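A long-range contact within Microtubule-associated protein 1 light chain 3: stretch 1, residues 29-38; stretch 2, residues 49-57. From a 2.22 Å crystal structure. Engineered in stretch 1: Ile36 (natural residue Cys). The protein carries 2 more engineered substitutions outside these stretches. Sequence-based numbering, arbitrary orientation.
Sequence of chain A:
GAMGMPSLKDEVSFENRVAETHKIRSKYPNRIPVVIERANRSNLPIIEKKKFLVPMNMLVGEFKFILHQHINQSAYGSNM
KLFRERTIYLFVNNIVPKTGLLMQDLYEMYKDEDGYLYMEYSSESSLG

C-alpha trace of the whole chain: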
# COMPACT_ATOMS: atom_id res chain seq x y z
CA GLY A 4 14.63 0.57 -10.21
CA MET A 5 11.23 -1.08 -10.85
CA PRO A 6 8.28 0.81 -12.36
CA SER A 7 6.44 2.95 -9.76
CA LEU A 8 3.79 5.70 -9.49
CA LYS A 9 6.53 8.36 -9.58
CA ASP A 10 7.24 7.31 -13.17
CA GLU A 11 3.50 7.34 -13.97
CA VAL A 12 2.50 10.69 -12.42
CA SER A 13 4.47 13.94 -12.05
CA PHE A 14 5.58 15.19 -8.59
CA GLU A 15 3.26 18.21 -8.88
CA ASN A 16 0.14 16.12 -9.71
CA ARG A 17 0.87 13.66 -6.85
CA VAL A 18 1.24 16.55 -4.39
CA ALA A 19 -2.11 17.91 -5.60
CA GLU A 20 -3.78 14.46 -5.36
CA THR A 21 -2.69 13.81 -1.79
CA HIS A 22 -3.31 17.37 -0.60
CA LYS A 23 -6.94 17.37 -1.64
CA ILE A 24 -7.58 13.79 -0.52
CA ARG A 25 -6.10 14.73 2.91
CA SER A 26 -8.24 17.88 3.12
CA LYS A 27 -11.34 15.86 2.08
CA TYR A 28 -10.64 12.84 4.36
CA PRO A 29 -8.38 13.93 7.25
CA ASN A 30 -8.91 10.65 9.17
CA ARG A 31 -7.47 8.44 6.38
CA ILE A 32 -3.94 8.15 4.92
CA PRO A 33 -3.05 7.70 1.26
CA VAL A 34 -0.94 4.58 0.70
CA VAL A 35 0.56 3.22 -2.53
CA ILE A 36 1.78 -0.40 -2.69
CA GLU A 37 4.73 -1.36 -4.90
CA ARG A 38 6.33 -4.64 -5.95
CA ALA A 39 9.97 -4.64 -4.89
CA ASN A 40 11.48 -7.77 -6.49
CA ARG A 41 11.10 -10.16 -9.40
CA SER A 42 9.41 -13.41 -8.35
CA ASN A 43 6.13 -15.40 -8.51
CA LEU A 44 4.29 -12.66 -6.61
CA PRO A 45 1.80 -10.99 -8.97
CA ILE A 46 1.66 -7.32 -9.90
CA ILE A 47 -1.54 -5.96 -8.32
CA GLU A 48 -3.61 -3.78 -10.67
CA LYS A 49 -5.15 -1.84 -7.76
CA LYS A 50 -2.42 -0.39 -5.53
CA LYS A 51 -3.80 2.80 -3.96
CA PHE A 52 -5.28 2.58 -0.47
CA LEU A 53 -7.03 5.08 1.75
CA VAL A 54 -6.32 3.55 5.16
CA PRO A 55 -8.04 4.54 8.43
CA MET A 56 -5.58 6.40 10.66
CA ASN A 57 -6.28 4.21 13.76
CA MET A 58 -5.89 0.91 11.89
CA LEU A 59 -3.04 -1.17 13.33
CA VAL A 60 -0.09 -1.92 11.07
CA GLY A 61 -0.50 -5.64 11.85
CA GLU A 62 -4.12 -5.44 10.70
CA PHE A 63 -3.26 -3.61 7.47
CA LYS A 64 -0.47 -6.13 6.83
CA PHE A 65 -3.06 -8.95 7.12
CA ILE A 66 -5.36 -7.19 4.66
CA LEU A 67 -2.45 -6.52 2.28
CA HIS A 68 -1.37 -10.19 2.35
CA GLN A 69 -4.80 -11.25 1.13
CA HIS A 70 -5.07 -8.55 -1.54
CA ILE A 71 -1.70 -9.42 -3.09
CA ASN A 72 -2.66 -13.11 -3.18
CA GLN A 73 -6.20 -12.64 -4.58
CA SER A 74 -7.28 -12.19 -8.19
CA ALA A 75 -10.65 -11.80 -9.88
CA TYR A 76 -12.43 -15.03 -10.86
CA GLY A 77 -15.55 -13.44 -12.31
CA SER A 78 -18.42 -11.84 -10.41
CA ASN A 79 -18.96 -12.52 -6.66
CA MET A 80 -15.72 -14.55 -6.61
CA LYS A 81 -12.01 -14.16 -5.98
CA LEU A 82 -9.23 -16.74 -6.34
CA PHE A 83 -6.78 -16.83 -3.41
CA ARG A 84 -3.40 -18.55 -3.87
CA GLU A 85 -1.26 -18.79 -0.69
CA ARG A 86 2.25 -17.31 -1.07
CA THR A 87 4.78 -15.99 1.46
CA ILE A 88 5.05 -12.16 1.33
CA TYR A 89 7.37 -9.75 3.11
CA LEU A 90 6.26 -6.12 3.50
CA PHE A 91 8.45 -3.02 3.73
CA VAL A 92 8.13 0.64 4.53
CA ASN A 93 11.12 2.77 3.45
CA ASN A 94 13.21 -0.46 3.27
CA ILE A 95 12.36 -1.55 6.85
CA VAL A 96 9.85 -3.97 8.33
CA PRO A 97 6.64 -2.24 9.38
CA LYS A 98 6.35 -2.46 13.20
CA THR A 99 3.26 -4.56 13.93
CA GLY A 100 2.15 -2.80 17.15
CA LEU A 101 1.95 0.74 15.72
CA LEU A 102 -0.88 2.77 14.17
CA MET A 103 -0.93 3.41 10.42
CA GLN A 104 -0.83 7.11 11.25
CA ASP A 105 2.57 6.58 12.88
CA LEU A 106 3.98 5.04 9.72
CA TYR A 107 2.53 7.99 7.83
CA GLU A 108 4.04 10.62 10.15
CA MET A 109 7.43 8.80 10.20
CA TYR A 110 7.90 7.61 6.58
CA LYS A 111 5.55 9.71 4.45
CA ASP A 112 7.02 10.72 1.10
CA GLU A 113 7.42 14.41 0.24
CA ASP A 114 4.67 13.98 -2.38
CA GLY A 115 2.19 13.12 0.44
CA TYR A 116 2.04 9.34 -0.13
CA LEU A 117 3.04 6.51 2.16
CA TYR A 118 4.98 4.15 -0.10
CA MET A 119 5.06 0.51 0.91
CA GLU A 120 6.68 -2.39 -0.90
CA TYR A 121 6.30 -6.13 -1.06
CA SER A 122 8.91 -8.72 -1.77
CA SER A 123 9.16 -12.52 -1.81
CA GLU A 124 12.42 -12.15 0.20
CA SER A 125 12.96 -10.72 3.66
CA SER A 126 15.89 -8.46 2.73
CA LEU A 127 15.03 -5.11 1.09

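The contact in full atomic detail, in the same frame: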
# COMPACT_ATOMS: atom_id res chain seq x y z
N PRO A 29 -9.50 13.75 6.33
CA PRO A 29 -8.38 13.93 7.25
C PRO A 29 -8.11 12.74 8.20
O PRO A 29 -7.04 12.67 8.79
CB PRO A 29 -8.76 15.18 8.05
CG PRO A 29 -10.24 15.25 7.94
CD PRO A 29 -10.59 14.71 6.59
N ASN A 30 -9.08 11.83 8.32
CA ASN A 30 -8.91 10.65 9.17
C ASN A 30 -8.41 9.40 8.43
O ASN A 30 -8.38 8.31 9.00
CB ASN A 30 -10.24 10.31 9.87
CG ASN A 30 -10.72 11.43 10.76
OD1 ASN A 30 -9.94 12.26 11.23
ND2 ASN A 30 -12.01 11.45 11.01
N ARG A 31 -8.04 9.55 7.15
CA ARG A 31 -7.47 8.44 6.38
C ARG A 31 -6.13 8.84 5.75
O ARG A 31 -5.89 10.03 5.48
CB ARG A 31 -8.45 7.98 5.30
CG ARG A 31 -9.70 7.29 5.84
CD ARG A 31 -10.58 6.72 4.74
NE ARG A 31 -11.60 5.76 5.21
CZ ARG A 31 -11.54 4.42 5.12
NH1 ARG A 31 -10.49 3.81 4.56
NH2 ARG A 31 -12.54 3.68 5.59
N ILE A 32 -5.25 7.87 5.53
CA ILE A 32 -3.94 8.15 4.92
C ILE A 32 -3.81 7.50 3.55
O ILE A 32 -4.24 6.37 3.35
CB ILE A 32 -2.77 7.76 5.84
CG1 ILE A 32 -2.74 6.27 6.11
CG2 ILE A 32 -2.89 8.51 7.16
CD1 ILE A 32 -1.45 5.81 6.75
N PRO A 33 -3.24 8.25 2.59
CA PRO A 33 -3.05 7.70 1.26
C PRO A 33 -1.81 6.81 1.19
O PRO A 33 -0.70 7.27 1.50
CB PRO A 33 -2.90 8.95 0.38
CG PRO A 33 -2.37 10.00 1.30
CD PRO A 33 -2.95 9.70 2.64
N VAL A 34 -2.00 5.56 0.78
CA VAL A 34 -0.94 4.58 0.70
C VAL A 34 -0.89 4.01 -0.70
O VAL A 34 -1.93 3.70 -1.28
CB VAL A 34 -1.18 3.44 1.70
CG1 VAL A 34 -0.12 2.37 1.54
CG2 VAL A 34 -1.20 3.97 3.11
N VAL A 35 0.33 3.87 -1.24
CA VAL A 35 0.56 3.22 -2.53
C VAL A 35 1.43 1.99 -2.30
O VAL A 35 2.46 2.08 -1.63
CB VAL A 35 1.26 4.16 -3.53
CG1 VAL A 35 1.30 3.52 -4.92
CG2 VAL A 35 0.55 5.49 -3.59
N ILE A 36 1.02 0.85 -2.84
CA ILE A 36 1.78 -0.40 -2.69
C ILE A 36 2.59 -0.72 -3.95
O ILE A 36 2.08 -0.64 -5.07
CB ILE A 36 0.87 -1.60 -2.40
CG1 ILE A 36 1.69 -2.89 -2.35
CG2 ILE A 36 -0.16 -1.76 -3.49
CD1 ILE A 36 0.99 -4.01 -1.63
N GLU A 37 3.84 -1.11 -3.76
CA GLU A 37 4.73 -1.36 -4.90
C GLU A 37 5.48 -2.68 -4.76
O GLU A 37 5.90 -3.06 -3.66
CB GLU A 37 5.73 -0.22 -5.03
CG GLU A 37 5.85 0.33 -6.44
CD GLU A 37 4.74 1.30 -6.80
OE1 GLU A 37 4.56 2.31 -6.09
OE2 GLU A 37 4.05 1.04 -7.82
N ARG A 38 5.61 -3.38 -5.87
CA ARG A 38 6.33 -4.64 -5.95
C ARG A 38 7.82 -4.36 -6.01
O ARG A 38 8.27 -3.58 -6.86
CB ARG A 38 5.92 -5.37 -7.23
CG ARG A 38 6.41 -6.79 -7.36
CD ARG A 38 5.69 -7.46 -8.51
NE ARG A 38 6.16 -8.82 -8.80
CZ ARG A 38 7.01 -9.15 -9.75
NH1 ARG A 38 7.56 -8.24 -10.56
NH2 ARG A 38 7.32 -10.42 -9.92
N LYS A 49 -4.70 -2.88 -8.69
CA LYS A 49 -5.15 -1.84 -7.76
C LYS A 49 -4.18 -1.73 -6.58
O LYS A 49 -4.03 -2.68 -5.79
CB LYS A 49 -6.58 -2.12 -7.28
CG LYS A 49 -7.63 -1.59 -8.25
CD LYS A 49 -9.03 -1.58 -7.65
CE LYS A 49 -9.84 -2.79 -8.10
NZ LYS A 49 -10.21 -2.76 -9.54
N LYS A 50 -3.53 -0.58 -6.47
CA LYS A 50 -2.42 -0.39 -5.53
C LYS A 50 -2.51 0.84 -4.65
O LYS A 50 -1.61 1.09 -3.83
CB LYS A 50 -1.09 -0.38 -6.29
CG LYS A 50 -0.97 0.73 -7.33
CD LYS A 50 0.35 0.62 -8.05
CE LYS A 50 0.67 1.87 -8.85
NZ LYS A 50 2.06 1.80 -9.41
N LYS A 51 -3.60 1.59 -4.76
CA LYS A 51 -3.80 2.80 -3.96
C LYS A 51 -4.82 2.52 -2.87
O LYS A 51 -5.91 2.04 -3.15
CB LYS A 51 -4.28 3.95 -4.85
CG LYS A 51 -3.36 4.25 -6.02
CD LYS A 51 -3.15 5.74 -6.26
CE LYS A 51 -4.41 6.42 -6.74
NZ LYS A 51 -4.22 7.87 -7.03
N PHE A 52 -4.45 2.82 -1.63
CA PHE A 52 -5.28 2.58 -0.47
C PHE A 52 -5.50 3.85 0.31
O PHE A 52 -4.60 4.69 0.42
CB PHE A 52 -4.59 1.57 0.44
CG PHE A 52 -4.60 0.19 -0.09
CD1 PHE A 52 -3.73 -0.18 -1.10
CD2 PHE A 52 -5.50 -0.75 0.41
CE1 PHE A 52 -3.75 -1.46 -1.60
CE2 PHE A 52 -5.52 -2.04 -0.09
CZ PHE A 52 -4.64 -2.39 -1.10
N LEU A 53 -6.70 3.98 0.86
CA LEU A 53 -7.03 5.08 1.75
C LEU A 53 -7.31 4.44 3.10
O LEU A 53 -8.42 3.95 3.34
CB LEU A 53 -8.23 5.84 1.20
CG LEU A 53 -8.39 7.30 1.56
CD1 LEU A 53 -7.08 8.06 1.33
CD2 LEU A 53 -9.52 7.91 0.74
N VAL A 54 -6.29 4.39 3.96
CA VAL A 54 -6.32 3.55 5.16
C VAL A 54 -6.71 4.34 6.41
O VAL A 54 -6.16 5.41 6.67
CB VAL A 54 -4.94 2.93 5.40
CG1 VAL A 54 -4.96 2.01 6.61
CG2 VAL A 54 -4.50 2.18 4.15
N PRO A 55 -7.65 3.82 7.21
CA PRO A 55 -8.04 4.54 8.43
C PRO A 55 -6.83 4.80 9.32
O PRO A 55 -6.00 3.90 9.50
CB PRO A 55 -9.01 3.58 9.12
CG PRO A 55 -9.50 2.69 8.04
CD PRO A 55 -8.37 2.55 7.08
N MET A 56 -6.75 6.00 9.87
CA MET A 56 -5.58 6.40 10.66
C MET A 56 -5.32 5.51 11.89
O MET A 56 -4.16 5.26 12.23
CB MET A 56 -5.70 7.86 11.07
CG MET A 56 -6.82 8.16 12.05
SD MET A 56 -6.76 9.86 12.62
CE MET A 56 -7.96 9.81 13.96
N ASN A 57 -6.38 5.06 12.56
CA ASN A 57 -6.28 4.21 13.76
C ASN A 57 -6.15 2.71 13.50
O ASN A 57 -6.02 1.92 14.44
CB ASN A 57 -7.42 4.50 14.74
CG ASN A 57 -7.13 5.68 15.66
OD1 ASN A 57 -5.98 6.01 15.93
ND2 ASN A 57 -8.18 6.29 16.16

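Residues 31-38 and 51-55 pair as neighbouring antiparallel β-strands, held by a ladder of backbone hydrogen bonds and fastened near its ends by two charged side chains, Arg31 and Lys50. The strand directions differ by 150°, the axes approach to 4.3 Å, and the two stretches together bury 802 Å².

The ladder runs through two hydrogen-bonded pairs. Ile32 and Val54 bond reciprocally, Ile32 N to Val54 O at 2.9 Å and Val54 N to Ile32 O at 2.9 Å, with N-H...O angles of 163° and 166°. Val34 and Phe52 do the same, with Val34 N to Phe52 O at 2.8 Å and Phe52 N to Val34 O at 2.7 Å; their angles of 167° and 171° likewise show well-aligned donors. Single bonds extend the pattern beyond both pairs: Met56 N donates to Asn30 O (3.0 Å), and Ile36 N donates to Lys50 O (2.8 Å).

Between these rungs lie the non-hydrogen-bonded pairs Arg31-Pro55, Pro33-Leu53 and Val35-Lys51. Proline has no amide hydrogen, so Pro33 and Pro55 fit these positions without costing the ladder a cross-strand bond. Here five of the six CA atoms, all but that of Pro55, make CA-H...O contacts with carbonyl oxygens of the other stretch, among them Arg31 CA to Val54 O and Val35 CA to Lys50 O, both 3.3 Å.

Side chains alternate between the two faces of the sheet. Ile32, Val34, Phe52 and Val54 share one face, and all four are buried. Val34 packs beside both partners: Val34 CB lies 4.1 Å from Phe52 CB, and Val34 CG2 lies 3.9 Å from Val54 CG2. Ile32 CG1 adds a contact with Val54 CB at 4.1 Å. The engineered Ile36, with chi1 and chi2 both t, places CG2 at the edge of the Phe52 ring, 4.1 Å from Phe52 CE1.

Arg31, Pro33, Val35, Lys51, Leu53 and Pro55 direct their CA-to-CB bonds to the other face. Pro33 CB meets Leu53 CD1 at 4.4 Å, a looser apolar contact. Arg31 extends its side chain (chi1 m, chi2 and chi3 t) so that its end comes nearer the opposing strand. There Arg31 NH1 donates to Leu53 O at a very short 2.4 Å, with an N-H...O angle of 133°. Leu53 O lies near the guanidinium plane, while Pro55 CG lies over one face of the group; Arg31 thus combines a polar edge contact with packing against the proline ring.

At the other end, Lys50 points toward stretch 1. From chi1 p, its remaining torsions are all t, and this extended chain carries Lys50 NZ to Glu37 OE2 for a salt bridge at 2.7 Å. Glu37 starts sideways and bends to meet it, with chi1 at -132°, between wells, and chi2 p. Lys50 therefore contributes twice, accepting the Ile36 amide through its backbone and pairing with a buried carboxylate through its side chain.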